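N-(5'-phosphoribosyl)anthranilate isomerase (Jonesia denitrificans, PDB 4WUI) probably catalyses the isomerisation of N-(5-phospho-beta-D-ribosyl)anthranilate to 1-(2-carboxyphenylamino)-1-deoxy-D-ribulose 5-phosphate, a step in tryptophan biosynthesis. Local coordinates at residues A[30-33]-A[38-41]; A[176-181]-A[186-191]; A[103-108]-A[112-117]; A[65-70]-A[90-95]. All coordinates share one frame; numbering follows the deposited sequence.

In the fold
Followed from the N terminus, the four contacts of this (βα)8 barrel come strictly in series: none nests in or crosses another. Contact 1 folds the loop after strand 27-32 back onto that strand just before helix 42-50. Contact 4 spans further, joining the starts of helices 67-77 and 90-99 on the outside. Contact 3 turns the helix-free connection that follows strand 103-108 against it, and contact 2 closes the loop between strand 174-177 and helix 190-204. Packing also joins them: Arg38 of contact 1 lies on Ser178 and Gly186 of contact 2, His32 touches Thr65 of contact 4, and Val93 of contact 4 packs on Arg105 and Val103 of contact 3.

Contact 1. Residues A[30-33]-A[38-41]; sequences FVHA and RHLT
With CG anti to the backbone N in both His32 (chi1 -178°) and His39 (chi1 179°), two imidazoles point the same way and lie side by side across the loop that follows strand 27-32 of this TIM barrel. Their planes are inclined by 41°, which is neither a stack nor an edge-to-face pair, and each ring is fixed instead by a backbone group at its edge. His32 ND1 donates a nearly straight hydrogen bond to Leu40 O (2.9 Å), which lies close to the imidazole plane. His39 does the converse: His39 ND1 accepts from Ala33 N at 2.9 Å, again near the ring plane. Between these two lies a main-chain bond, Leu40 N to Val31 O (2.8 Å), more bent at the hydrogen than the other two. His32 NE2 hydrogen-bonds a bound citrate, probably from the crystallisation liquor; the pair lies at the C-terminal end of the barrel strand, where enzymes of this fold keep their active sites. Deeper in, Leu40 sends CD1 obliquely across Phe30, 3.9 Å from Phe30 CB, while Ile45 and Leu48 of helix 42-50 cover the leucine from the outer layer. In the conformer described, Arg38 turns its tip away to a salt bridge with Glu182, but its carbonyl stays engaged: a water accepts from Val31 N at 2.9 Å and donates to Arg38 O at 2.8 Å.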
loop_
_atom_site.group_PDB
_atom_site.type_symbol
_atom_site.label_atom_id
_atom_site.label_comp_id
_atom_site.label_asym_id
_atom_site.label_seq_id
_atom_site.Cartn_x
_atom_site.Cartn_y
_atom_site.Cartn_z
ATOM N N PHE A 30 6.248 -4.609 -3.067
ATOM C CA PHE A 30 7.657 -4.629 -3.469
ATOM C C PHE A 30 7.878 -3.402 -4.337
ATOM O O PHE A 30 7.249 -3.265 -5.399
ATOM C CB PHE A 30 7.970 -5.910 -4.242
ATOM C CG PHE A 30 7.750 -7.164 -3.439
ATOM C CD1 PHE A 30 8.448 -7.388 -2.248
ATOM C CD2 PHE A 30 6.859 -8.142 -3.855
ATOM C CE1 PHE A 30 8.232 -8.550 -1.511
ATOM C CE2 PHE A 30 6.660 -9.297 -3.086
ATOM C CZ PHE A 30 7.349 -9.487 -1.932
ATOM N N VAL A 31 8.733 -2.506 -3.868
ATOM C CA VAL A 31 8.947 -1.231 -4.518
ATOM C C VAL A 31 10.048 -1.320 -5.562
ATOM O O VAL A 31 11.142 -1.806 -5.286
ATOM C CB VAL A 31 9.282 -0.163 -3.468
ATOM C CG1 VAL A 31 9.766 1.147 -4.101
ATOM C CG2 VAL A 31 8.102 0.069 -2.560
ATOM N N HIS A 32 9.742 -0.835 -6.765
ATOM C CA HIS A 32 10.696 -0.671 -7.823
ATOM C C HIS A 32 10.659 0.796 -8.188
ATOM O O HIS A 32 9.723 1.255 -8.837
ATOM C CB HIS A 32 10.339 -1.529 -9.027
ATOM C CG HIS A 32 11.322 -1.428 -10.134
ATOM N ND1 HIS A 32 12.560 -2.043 -10.122
ATOM C CD2 HIS A 32 11.234 -0.780 -11.309
ATOM C CE1 HIS A 32 13.201 -1.758 -11.239
ATOM N NE2 HIS A 32 12.419 -0.991 -11.975
ATOM N N ALA A 33 11.630 1.533 -7.663
ATOM C CA ALA A 33 11.643 3.009 -7.708
ATOM C C ALA A 33 13.034 3.398 -7.251
ATOM O O ALA A 33 13.311 3.428 -6.059
ATOM C CB ALA A 33 10.601 3.609 -6.781
ATOM N N ARG A 38 13.557 1.749 -0.404
ATOM C CA ARG A 38 12.946 0.428 -0.475
ATOM C C ARG A 38 13.102 -0.220 -1.849
ATOM O O ARG A 38 12.567 -1.300 -2.079
ATOM C CB ARG A 38 11.469 0.515 -0.046
ATOM C CG ARG A 38 11.308 1.005 1.372
ATOM C CD ARG A 38 10.652 2.336 1.468
ATOM N NE ARG A 38 10.671 2.855 2.819
ATOM C CZ ARG A 38 10.760 4.140 3.091
ATOM N NH1 ARG A 38 10.746 5.048 2.129
ATOM N NH2 ARG A 38 10.870 4.513 4.340
ATOM N N HIS A 39 13.859 0.405 -2.753
ATOM C CA HIS A 39 14.019 -0.074 -4.124
ATOM C C HIS A 39 14.530 -1.506 -4.211
ATOM O O HIS A 39 15.499 -1.867 -3.535
ATOM C CB HIS A 39 14.983 0.837 -4.871
ATOM C CG HIS A 39 15.230 0.426 -6.295
ATOM N ND1 HIS A 39 14.235 0.419 -7.260
ATOM C CD2 HIS A 39 16.366 -0.015 -6.897
ATOM C CE1 HIS A 39 14.774 -0.002 -8.395
ATOM N NE2 HIS A 39 16.054 -0.276 -8.199
ATOM N N LEU A 40 13.949 -2.261 -5.127
ATOM C CA LEU A 40 14.363 -3.606 -5.472
ATOM C C LEU A 40 14.551 -3.725 -6.979
ATOM O O LEU A 40 13.776 -3.174 -7.770
ATOM C CB LEU A 40 13.302 -4.623 -5.034
ATOM C CG LEU A 40 13.042 -4.703 -3.534
ATOM C CD1 LEU A 40 11.709 -5.438 -3.294
ATOM C CD2 LEU A 40 14.168 -5.373 -2.810
ATOM N N THR A 41 15.545 -4.494 -7.375
ATOM C CA THR A 41 15.776 -4.787 -8.791
ATOM C C THR A 41 14.818 -5.886 -9.265
ATOM O O THR A 41 14.263 -6.625 -8.467
ATOM C CB THR A 41 17.197 -5.298 -9.012
ATOM O OG1 THR A 41 17.319 -6.596 -8.416
ATOM C CG2 THR A 41 18.251 -4.347 -8.448
HETATM O O HOH W 1 10.264 -2.852 -1.444
#

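Contact 2. Residues A[176-181]-A[186-191]; sequences DVSSGV and GVKDPA
Lys188 NZ reaches Ser178 OG at 2.9 Å, one of several oxygens drawn around the ammonium group. Its charge is paired with Glu182 in the intervening loop, and Cys9 O and Gly10 O accept from it as well. Ser178 OG, accepting from the lysine, is also hydrogen-bonded to Cys9 O, so the hydroxyl ties the ammonium to the residue just past strand 5-8. A second bond is purely backbone: Asp189 N donates to Val181 O at 2.9 Å, almost straight (169° at the hydrogen) and in the carbonyl plane. Together the two bonds close the last β-to-α loop of the (βα)8 barrel, between strand 174-177 and helix 190-204, at the end of the barrel that carries the active site in this fold. Ser179 OG on the same turn hydrogen-bonds a bound citrate, probably from the crystallisation liquor, which may mark part of a pocket. The turn itself is tightened by Val181 N donating to Ser178 O. The Lys188 chain bends at chi2 (65°) and then runs straight, which carries Lys188 CE to within 3.4 Å of Ser178 O. Further back, Lys188 CG meets Val181 CG2 at 4.1 Å where the two side chains cross. Ile193 and Phe196 of helix 190-204 pack on the same valine. Asp189 is the N-cap of that helix, Asp189 OD1 in the conformer described accepting a weak bond from Ala191 N at 3.0 Å.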
loop_
_atom_site.group_PDB
_atom_site.type_symbol
_atom_site.label_atom_id
_atom_site.label_comp_id
_atom_site.label_asym_id
_atom_site.label_seq_id
_atom_site.Cartn_x
_atom_site.Cartn_y
_atom_site.Cartn_z
ATOM N N ASP A 176 -2.644 1.036 4.370
ATOM C CA ASP A 176 -1.318 0.773 3.816
ATOM C C ASP A 176 -0.296 1.365 4.770
ATOM O O ASP A 176 -0.447 2.510 5.199
ATOM C CB ASP A 176 -1.217 1.459 2.445
ATOM C CG ASP A 176 0.009 1.055 1.640
ATOM O OD1 ASP A 176 0.056 -0.099 1.190
ATOM O OD2 ASP A 176 0.903 1.882 1.417
ATOM N N VAL A 177 0.754 0.599 5.070
ATOM C CA VAL A 177 1.789 1.029 6.017
ATOM C C VAL A 177 3.148 0.669 5.449
ATOM O O VAL A 177 3.324 -0.364 4.836
ATOM C CB VAL A 177 1.557 0.362 7.416
ATOM C CG1 VAL A 177 1.662 -1.135 7.381
ATOM C CG2 VAL A 177 2.447 0.950 8.511
ATOM N N SER A 178 4.135 1.525 5.721
ATOM C CA SER A 178 5.504 1.301 5.282
ATOM C C SER A 178 6.483 1.846 6.328
ATOM O O SER A 178 7.036 1.073 7.105
ATOM C CB SER A 178 5.767 1.879 3.905
ATOM O OG SER A 178 7.133 1.613 3.575
ATOM N N SER A 179 6.700 3.152 6.354
ATOM C CA SER A 179 7.704 3.693 7.259
ATOM C C SER A 179 7.402 3.387 8.719
ATOM O O SER A 179 8.311 3.214 9.524
ATOM C CB SER A 179 7.873 5.186 7.027
ATOM O OG SER A 179 6.702 5.901 7.276
ATOM N N GLY A 180 6.124 3.324 9.064
ATOM C CA GLY A 180 5.743 3.106 10.444
ATOM C C GLY A 180 6.008 1.727 10.979
ATOM O O GLY A 180 5.852 1.518 12.184
ATOM N N VAL A 181 6.400 0.793 10.116
ATOM C CA VAL A 181 6.787 -0.541 10.573
ATOM C C VAL A 181 8.244 -0.870 10.247
ATOM O O VAL A 181 8.622 -2.028 10.189
ATOM C CB VAL A 181 5.820 -1.658 10.093
ATOM C CG1 VAL A 181 4.448 -1.465 10.736
ATOM C CG2 VAL A 181 5.698 -1.730 8.580
ATOM N N GLY A 186 13.802 0.794 4.373
ATOM C CA GLY A 186 13.957 -0.444 3.674
ATOM C C GLY A 186 14.202 -1.609 4.579
ATOM O O GLY A 186 14.556 -2.656 4.047
ATOM N N VAL A 187 14.073 -1.457 5.911
ATOM C CA VAL A 187 14.235 -2.592 6.806
ATOM C C VAL A 187 12.955 -2.727 7.643
ATOM O O VAL A 187 12.735 -1.977 8.600
ATOM C CB VAL A 187 15.457 -2.458 7.727
ATOM C CG1 VAL A 187 15.644 -3.734 8.516
ATOM C CG2 VAL A 187 16.719 -2.124 6.903
ATOM N N LYS A 188 12.096 -3.671 7.271
ATOM C CA LYS A 188 10.855 -3.878 8.018
ATOM C C LYS A 188 11.169 -4.629 9.306
ATOM O O LYS A 188 11.996 -5.545 9.338
ATOM C CB LYS A 188 9.802 -4.581 7.180
ATOM C CG LYS A 188 8.750 -3.625 6.651
ATOM C CD LYS A 188 9.305 -2.615 5.672
ATOM C CE LYS A 188 8.268 -1.581 5.284
ATOM N NZ LYS A 188 8.798 -0.628 4.292
ATOM N N ASP A 189 10.479 -4.238 10.372
ATOM C CA ASP A 189 10.701 -4.740 11.721
ATOM C C ASP A 189 9.572 -5.714 12.067
ATOM O O ASP A 189 8.430 -5.283 12.201
ATOM C CB ASP A 189 10.681 -3.528 12.669
ATOM C CG ASP A 189 10.966 -3.893 14.119
ATOM O OD1 ASP A 189 10.713 -5.045 14.515
ATOM O OD2 ASP A 189 11.465 -3.033 14.885
ATOM N N PRO A 190 9.872 -7.022 12.240
ATOM C CA PRO A 190 8.788 -7.968 12.545
ATOM C C PRO A 190 7.918 -7.564 13.734
ATOM O O PRO A 190 6.709 -7.740 13.671
ATOM C CB PRO A 190 9.560 -9.273 12.820
ATOM C CG PRO A 190 10.751 -9.175 11.906
ATOM C CD PRO A 190 11.164 -7.719 12.051
ATOM N N ALA A 191 8.525 -7.066 14.809
ATOM C CA ALA A 191 7.724 -6.704 15.975
ATOM C C ALA A 191 6.746 -5.581 15.649
ATOM O O ALA A 191 5.622 -5.580 16.158
ATOM C CB ALA A 191 8.617 -6.318 17.137
#

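Contact 3. Residues A[103-108]-A[112-117]; sequences VWRATS and SPNLTV
Arg105 leaves barrel strand 103-108 with its CB directed at residues 112-117, part of a connection that reaches strand 124-128 without the usual helix of the β/α barrel. CG and CD continue outward in an extended run, CD brushing Val93 of helix 90-99, until the bend at chi3 (66°) swings the guanidinium toward Asn114. Arg105 CZ comes within 3.4 Å of Asn114 O, and both terminal nitrogens grip that one atom end-on. Arg105 NH1 approaches Asn114 O on a lone pair in the carbonyl plane (2.9 Å), whereas Arg105 NH2, 3.0 Å from the same oxygen, stands well above that plane. Arg105 NH2 also forms a salt bridge with Glu122 and lies 3.1 Å from Thr116 O. A methionine in place of Arg105 would probably leave Asn114 O without these two donors and Glu122 without this salt-bridge partner. The backbone around that carbonyl is shaped by an Asx turn, Asn114 OD1 accepting from Thr116 N (2.9 Å). Further along the strand Thr107 presses against the Pro113 ring: Thr107 CG2 is only 3.4 Å from Pro113 CB, tighter than ordinary van der Waals contact. Elsewhere on that ring, Pro113 CD sits 3.1 Å from Ser108 O.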
loop_
_atom_site.group_PDB
_atom_site.type_symbol
_atom_site.label_atom_id
_atom_site.label_comp_id
_atom_site.label_asym_id
_atom_site.label_seq_id
_atom_site.Cartn_x
_atom_site.Cartn_y
_atom_site.Cartn_z
ATOM N N VAL A 103 -4.947 -3.105 -11.287
ATOM C CA VAL A 103 -4.177 -1.860 -11.240
ATOM C C VAL A 103 -4.704 -0.983 -10.126
ATOM O O VAL A 103 -5.920 -0.783 -10.010
ATOM C CB VAL A 103 -4.186 -1.135 -12.597
ATOM C CG1 VAL A 103 -3.492 0.218 -12.511
ATOM C CG2 VAL A 103 -3.560 -2.034 -13.677
ATOM N N TRP A 104 -3.802 -0.480 -9.294
ATOM C CA TRP A 104 -4.130 0.441 -8.212
ATOM C C TRP A 104 -3.560 1.815 -8.551
ATOM O O TRP A 104 -2.441 1.926 -9.029
ATOM C CB TRP A 104 -3.602 -0.051 -6.877
ATOM C CG TRP A 104 -4.207 -1.321 -6.381
ATOM C CD1 TRP A 104 -5.188 -2.061 -6.944
ATOM C CD2 TRP A 104 -3.877 -1.963 -5.160
ATOM N NE1 TRP A 104 -5.481 -3.141 -6.168
ATOM C CE2 TRP A 104 -4.697 -3.103 -5.051
ATOM C CE3 TRP A 104 -2.942 -1.695 -4.163
ATOM C CZ2 TRP A 104 -4.590 -3.996 -3.986
ATOM C CZ3 TRP A 104 -2.863 -2.575 -3.102
ATOM C CH2 TRP A 104 -3.657 -3.712 -3.027
ATOM N N ARG A 105 -4.370 2.836 -8.300
ATOM C CA ARG A 105 -4.059 4.238 -8.500
ATOM C C ARG A 105 -3.716 4.811 -7.101
ATOM O O ARG A 105 -4.516 4.771 -6.205
ATOM C CB ARG A 105 -5.276 4.972 -9.199
ATOM C CG ARG A 105 -5.092 6.467 -9.425
ATOM C CD ARG A 105 -6.075 7.072 -10.386
ATOM N NE ARG A 105 -7.454 7.059 -9.931
ATOM C CZ ARG A 105 -8.093 8.063 -9.342
ATOM N NH1 ARG A 105 -7.477 9.168 -9.005
ATOM N NH2 ARG A 105 -9.356 7.899 -9.016
ATOM N N ALA A 106 -2.507 5.278 -6.864
ATOM C CA ALA A 106 -2.164 5.974 -5.646
ATOM C C ALA A 106 -2.153 7.489 -5.880
ATOM O O ALA A 106 -1.773 7.955 -6.959
ATOM C CB ALA A 106 -0.795 5.507 -5.107
ATOM N N THR A 107 -2.582 8.255 -4.871
ATOM C CA THR A 107 -2.562 9.706 -4.927
ATOM C C THR A 107 -2.493 10.278 -3.530
ATOM O O THR A 107 -2.511 9.566 -2.538
ATOM C CB THR A 107 -3.811 10.260 -5.631
ATOM O OG1 THR A 107 -3.646 11.662 -5.893
ATOM C CG2 THR A 107 -5.081 10.014 -4.831
ATOM N N SER A 108 -2.413 11.585 -3.430
ATOM C CA SER A 108 -2.385 12.161 -2.106
ATOM C C SER A 108 -3.345 13.288 -2.042
ATOM O O SER A 108 -3.719 13.840 -3.051
ATOM C CB SER A 108 -1.004 12.635 -1.790
ATOM O OG SER A 108 -0.704 13.642 -2.708
ATOM N N SER A 112 -5.015 17.325 -4.804
ATOM C CA SER A 112 -6.421 17.497 -5.207
ATOM C C SER A 112 -6.891 16.403 -6.196
ATOM O O SER A 112 -7.344 16.678 -7.309
ATOM C CB SER A 112 -6.612 18.896 -5.803
ATOM O OG SER A 112 -7.985 19.222 -5.968
ATOM N N PRO A 113 -6.780 15.145 -5.789
ATOM C CA PRO A 113 -7.030 14.061 -6.738
ATOM C C PRO A 113 -8.492 13.804 -7.016
ATOM O O PRO A 113 -9.372 14.217 -6.269
ATOM C CB PRO A 113 -6.442 12.847 -6.038
ATOM C CG PRO A 113 -6.606 13.159 -4.580
ATOM C CD PRO A 113 -6.374 14.645 -4.466
ATOM N N ASN A 114 -8.734 13.071 -8.089
ATOM C CA ASN A 114 -10.044 12.506 -8.351
ATOM C C ASN A 114 -10.250 11.381 -7.338
ATOM O O ASN A 114 -9.505 10.406 -7.356
ATOM C CB ASN A 114 -10.103 11.983 -9.789
ATOM C CG ASN A 114 -11.494 11.494 -10.184
ATOM O OD1 ASN A 114 -12.266 11.051 -9.333
ATOM N ND2 ASN A 114 -11.797 11.524 -11.474
ATOM N N LEU A 115 -11.268 11.498 -6.492
ATOM C CA LEU A 115 -11.510 10.562 -5.404
ATOM C C LEU A 115 -12.545 9.492 -5.746
ATOM O O LEU A 115 -12.963 8.727 -4.853
ATOM C CB LEU A 115 -11.980 11.339 -4.169
ATOM C CG LEU A 115 -11.026 12.412 -3.643
ATOM C CD1 LEU A 115 -11.681 13.346 -2.605
ATOM C CD2 LEU A 115 -9.845 11.710 -3.059
ATOM N N THR A 116 -12.955 9.399 -7.009
ATOM C CA THR A 116 -13.901 8.369 -7.400
ATOM C C THR A 116 -13.127 7.114 -7.828
ATOM O O THR A 116 -12.380 7.138 -8.826
ATOM C CB THR A 116 -14.763 8.861 -8.561
ATOM O OG1 THR A 116 -15.509 9.995 -8.121
ATOM C CG2 THR A 116 -15.725 7.764 -8.976
ATOM N N VAL A 117 -13.324 6.007 -7.100
ATOM C CA VAL A 117 -12.596 4.786 -7.409
ATOM C C VAL A 117 -13.090 4.213 -8.734
ATOM O O VAL A 117 -14.285 4.033 -8.954
ATOM C CB VAL A 117 -12.700 3.721 -6.297
ATOM C CG1 VAL A 117 -11.828 2.536 -6.617
ATOM C CG2 VAL A 117 -12.299 4.303 -4.941
#

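Contact 4. Residues A[65-70]-A[90-95]; sequences TPIADA and DDDVAY
In the helical outer layer of the barrel, the first turns of helices 67-77 and 90-99 meet where Ile67 faces Asp92 and Tyr95. Ile67 CG2 does most of the touching, lying 3.7 Å from Asp92 OD1 and 3.8 Å from Tyr95 CD2, on an oblique line to the tyrosine ring. The other branch, Ile67 CG1, is set anti to the backbone N (chi1 -166°), which brings it to 3.7 Å from Asp92 O, with CD1 beside the same oxygen. Asp92 and Tyr95 are three residues apart, thus about one helical turn, and the isoleucine slides past both in the opposite direction. Such side-by-side helices, each following a neighbouring strand of the parallel barrel, are the hallmark of the (βα)8 fold, and here Leu84 of strand 81-84 and Tyr88 in the next loop also touch Ile67. Cutting Ile67 back to an alanine is likely to open a gap between the two helices beside Asp92 and Tyr95 and leave the tyrosine ring freer to turn. A polar bridge runs beside the hydrocarbon: a water accepts from Ile67 N at 2.9 Å and donates to Asp92 OD2 at 2.8 Å. It thereby satisfies an amide in the opening turn of helix 67-77, whose partial positive end would be expected to favour the nearby carboxylate. Tyr95 CG is anti to the backbone N (chi1 179°), pointing the ring across to the first turn of helix 67-77, with Tyr95 OH ending 4.3 Å from Ala68 CB. Arg99, one turn further on, makes a cation-pi contact with that ring.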
loop_
_atom_site.group_PDB
_atom_site.type_symbol
_atom_site.label_atom_id
_atom_site.label_comp_id
_atom_site.label_asym_id
_atom_site.label_seq_id
_atom_site.Cartn_x
_atom_site.Cartn_y
_atom_site.Cartn_z
ATOM N N THR A 65 8.941 4.529 -13.515
ATOM C CA THR A 65 9.165 3.558 -14.580
ATOM C C THR A 65 8.173 3.838 -15.723
ATOM O O THR A 65 6.979 3.892 -15.493
ATOM C CB THR A 65 8.976 2.136 -14.039
ATOM O OG1 THR A 65 9.865 1.896 -12.934
ATOM C CG2 THR A 65 9.178 1.094 -15.118
ATOM N N PRO A 66 8.643 3.998 -16.973
ATOM C CA PRO A 66 7.700 4.182 -18.088
ATOM C C PRO A 66 6.629 3.103 -18.053
ATOM O O PRO A 66 6.936 1.938 -17.808
ATOM C CB PRO A 66 8.584 4.047 -19.323
ATOM C CG PRO A 66 9.947 4.509 -18.850
ATOM C CD PRO A 66 10.051 4.036 -17.423
ATOM N N ILE A 67 5.378 3.477 -18.305
ATOM C CA ILE A 67 4.281 2.570 -18.043
ATOM C C ILE A 67 4.371 1.254 -18.798
ATOM O O ILE A 67 4.038 0.218 -18.235
ATOM C CB ILE A 67 2.902 3.287 -18.244
ATOM C CG1 ILE A 67 1.747 2.465 -17.653
ATOM C CG2 ILE A 67 2.648 3.622 -19.697
ATOM C CD1 ILE A 67 1.835 2.284 -16.155
ATOM N N ALA A 68 4.839 1.247 -20.044
ATOM C CA ALA A 68 4.964 -0.020 -20.746
ATOM C C ALA A 68 5.995 -0.946 -20.064
ATOM O O ALA A 68 5.815 -2.169 -20.015
ATOM C CB ALA A 68 5.322 0.214 -22.210
ATOM N N ASP A 69 7.078 -0.363 -19.566
ATOM C CA ASP A 69 8.079 -1.119 -18.829
ATOM C C ASP A 69 7.536 -1.625 -17.494
ATOM O O ASP A 69 7.878 -2.730 -17.070
ATOM C CB ASP A 69 9.321 -0.266 -18.563
ATOM C CG ASP A 69 10.149 0.015 -19.793
ATOM O OD1 ASP A 69 9.874 -0.535 -20.883
ATOM O OD2 ASP A 69 11.161 0.734 -19.618
ATOM N N ALA A 70 6.710 -0.816 -16.843
ATOM C CA ALA A 70 6.109 -1.228 -15.593
ATOM C C ALA A 70 5.200 -2.424 -15.792
ATOM O O ALA A 70 5.178 -3.358 -14.984
ATOM C CB ALA A 70 5.364 -0.076 -14.950
ATOM N N ASP A 90 -3.305 10.219 -15.628
ATOM C CA ASP A 90 -4.557 9.478 -15.724
ATOM C C ASP A 90 -4.541 8.542 -16.929
ATOM O O ASP A 90 -5.051 7.408 -16.864
ATOM C CB ASP A 90 -5.744 10.427 -15.917
ATOM C CG ASP A 90 -5.942 11.415 -14.772
ATOM O OD1 ASP A 90 -5.449 11.189 -13.652
ATOM O OD2 ASP A 90 -6.659 12.428 -15.002
ATOM N N ASP A 91 -3.996 9.018 -18.043
ATOM C CA ASP A 91 -3.947 8.193 -19.240
ATOM C C ASP A 91 -3.128 6.930 -18.983
ATOM O O ASP A 91 -3.487 5.861 -19.467
ATOM C CB ASP A 91 -3.336 8.947 -20.426
ATOM C CG ASP A 91 -4.219 10.031 -20.989
ATOM O OD1 ASP A 91 -5.328 10.267 -20.463
ATOM O OD2 ASP A 91 -3.779 10.629 -22.002
ATOM N N ASP A 92 -2.015 7.056 -18.257
ATOM C CA ASP A 92 -1.187 5.890 -17.982
ATOM C C ASP A 92 -1.914 4.877 -17.100
ATOM O O ASP A 92 -1.761 3.665 -17.291
ATOM C CB ASP A 92 0.114 6.313 -17.278
ATOM C CG ASP A 92 1.167 6.869 -18.214
ATOM O OD1 ASP A 92 0.946 6.902 -19.440
ATOM O OD2 ASP A 92 2.224 7.249 -17.681
ATOM N N VAL A 93 -2.707 5.358 -16.145
ATOM C CA VAL A 93 -3.464 4.456 -15.294
ATOM C C VAL A 93 -4.390 3.599 -16.163
ATOM O O VAL A 93 -4.444 2.369 -16.013
ATOM C CB VAL A 93 -4.254 5.199 -14.215
ATOM C CG1 VAL A 93 -5.158 4.248 -13.444
ATOM C CG2 VAL A 93 -3.321 5.965 -13.287
ATOM N N ALA A 94 -5.110 4.227 -17.099
ATOM C CA ALA A 94 -6.062 3.497 -17.927
ATOM C C ALA A 94 -5.360 2.607 -18.954
ATOM O O ALA A 94 -5.862 1.536 -19.287
ATOM C CB ALA A 94 -7.006 4.467 -18.597
ATOM N N TYR A 95 -4.220 3.055 -19.461
ATOM C CA TYR A 95 -3.416 2.241 -20.369
ATOM C C TYR A 95 -3.059 0.940 -19.670
ATOM O O TYR A 95 -3.200 -0.161 -20.225
ATOM C CB TYR A 95 -2.152 3.028 -20.752
ATOM C CG TYR A 95 -1.203 2.294 -21.668
ATOM C CD1 TYR A 95 -1.305 2.400 -23.047
ATOM C CD2 TYR A 95 -0.175 1.527 -21.156
ATOM C CE1 TYR A 95 -0.438 1.744 -23.895
ATOM C CE2 TYR A 95 0.703 0.864 -21.997
ATOM C CZ TYR A 95 0.575 0.971 -23.355
ATOM O OH TYR A 95 1.473 0.294 -24.154
HETATM O O HOH W 2 4.736 6.310 -18.309
#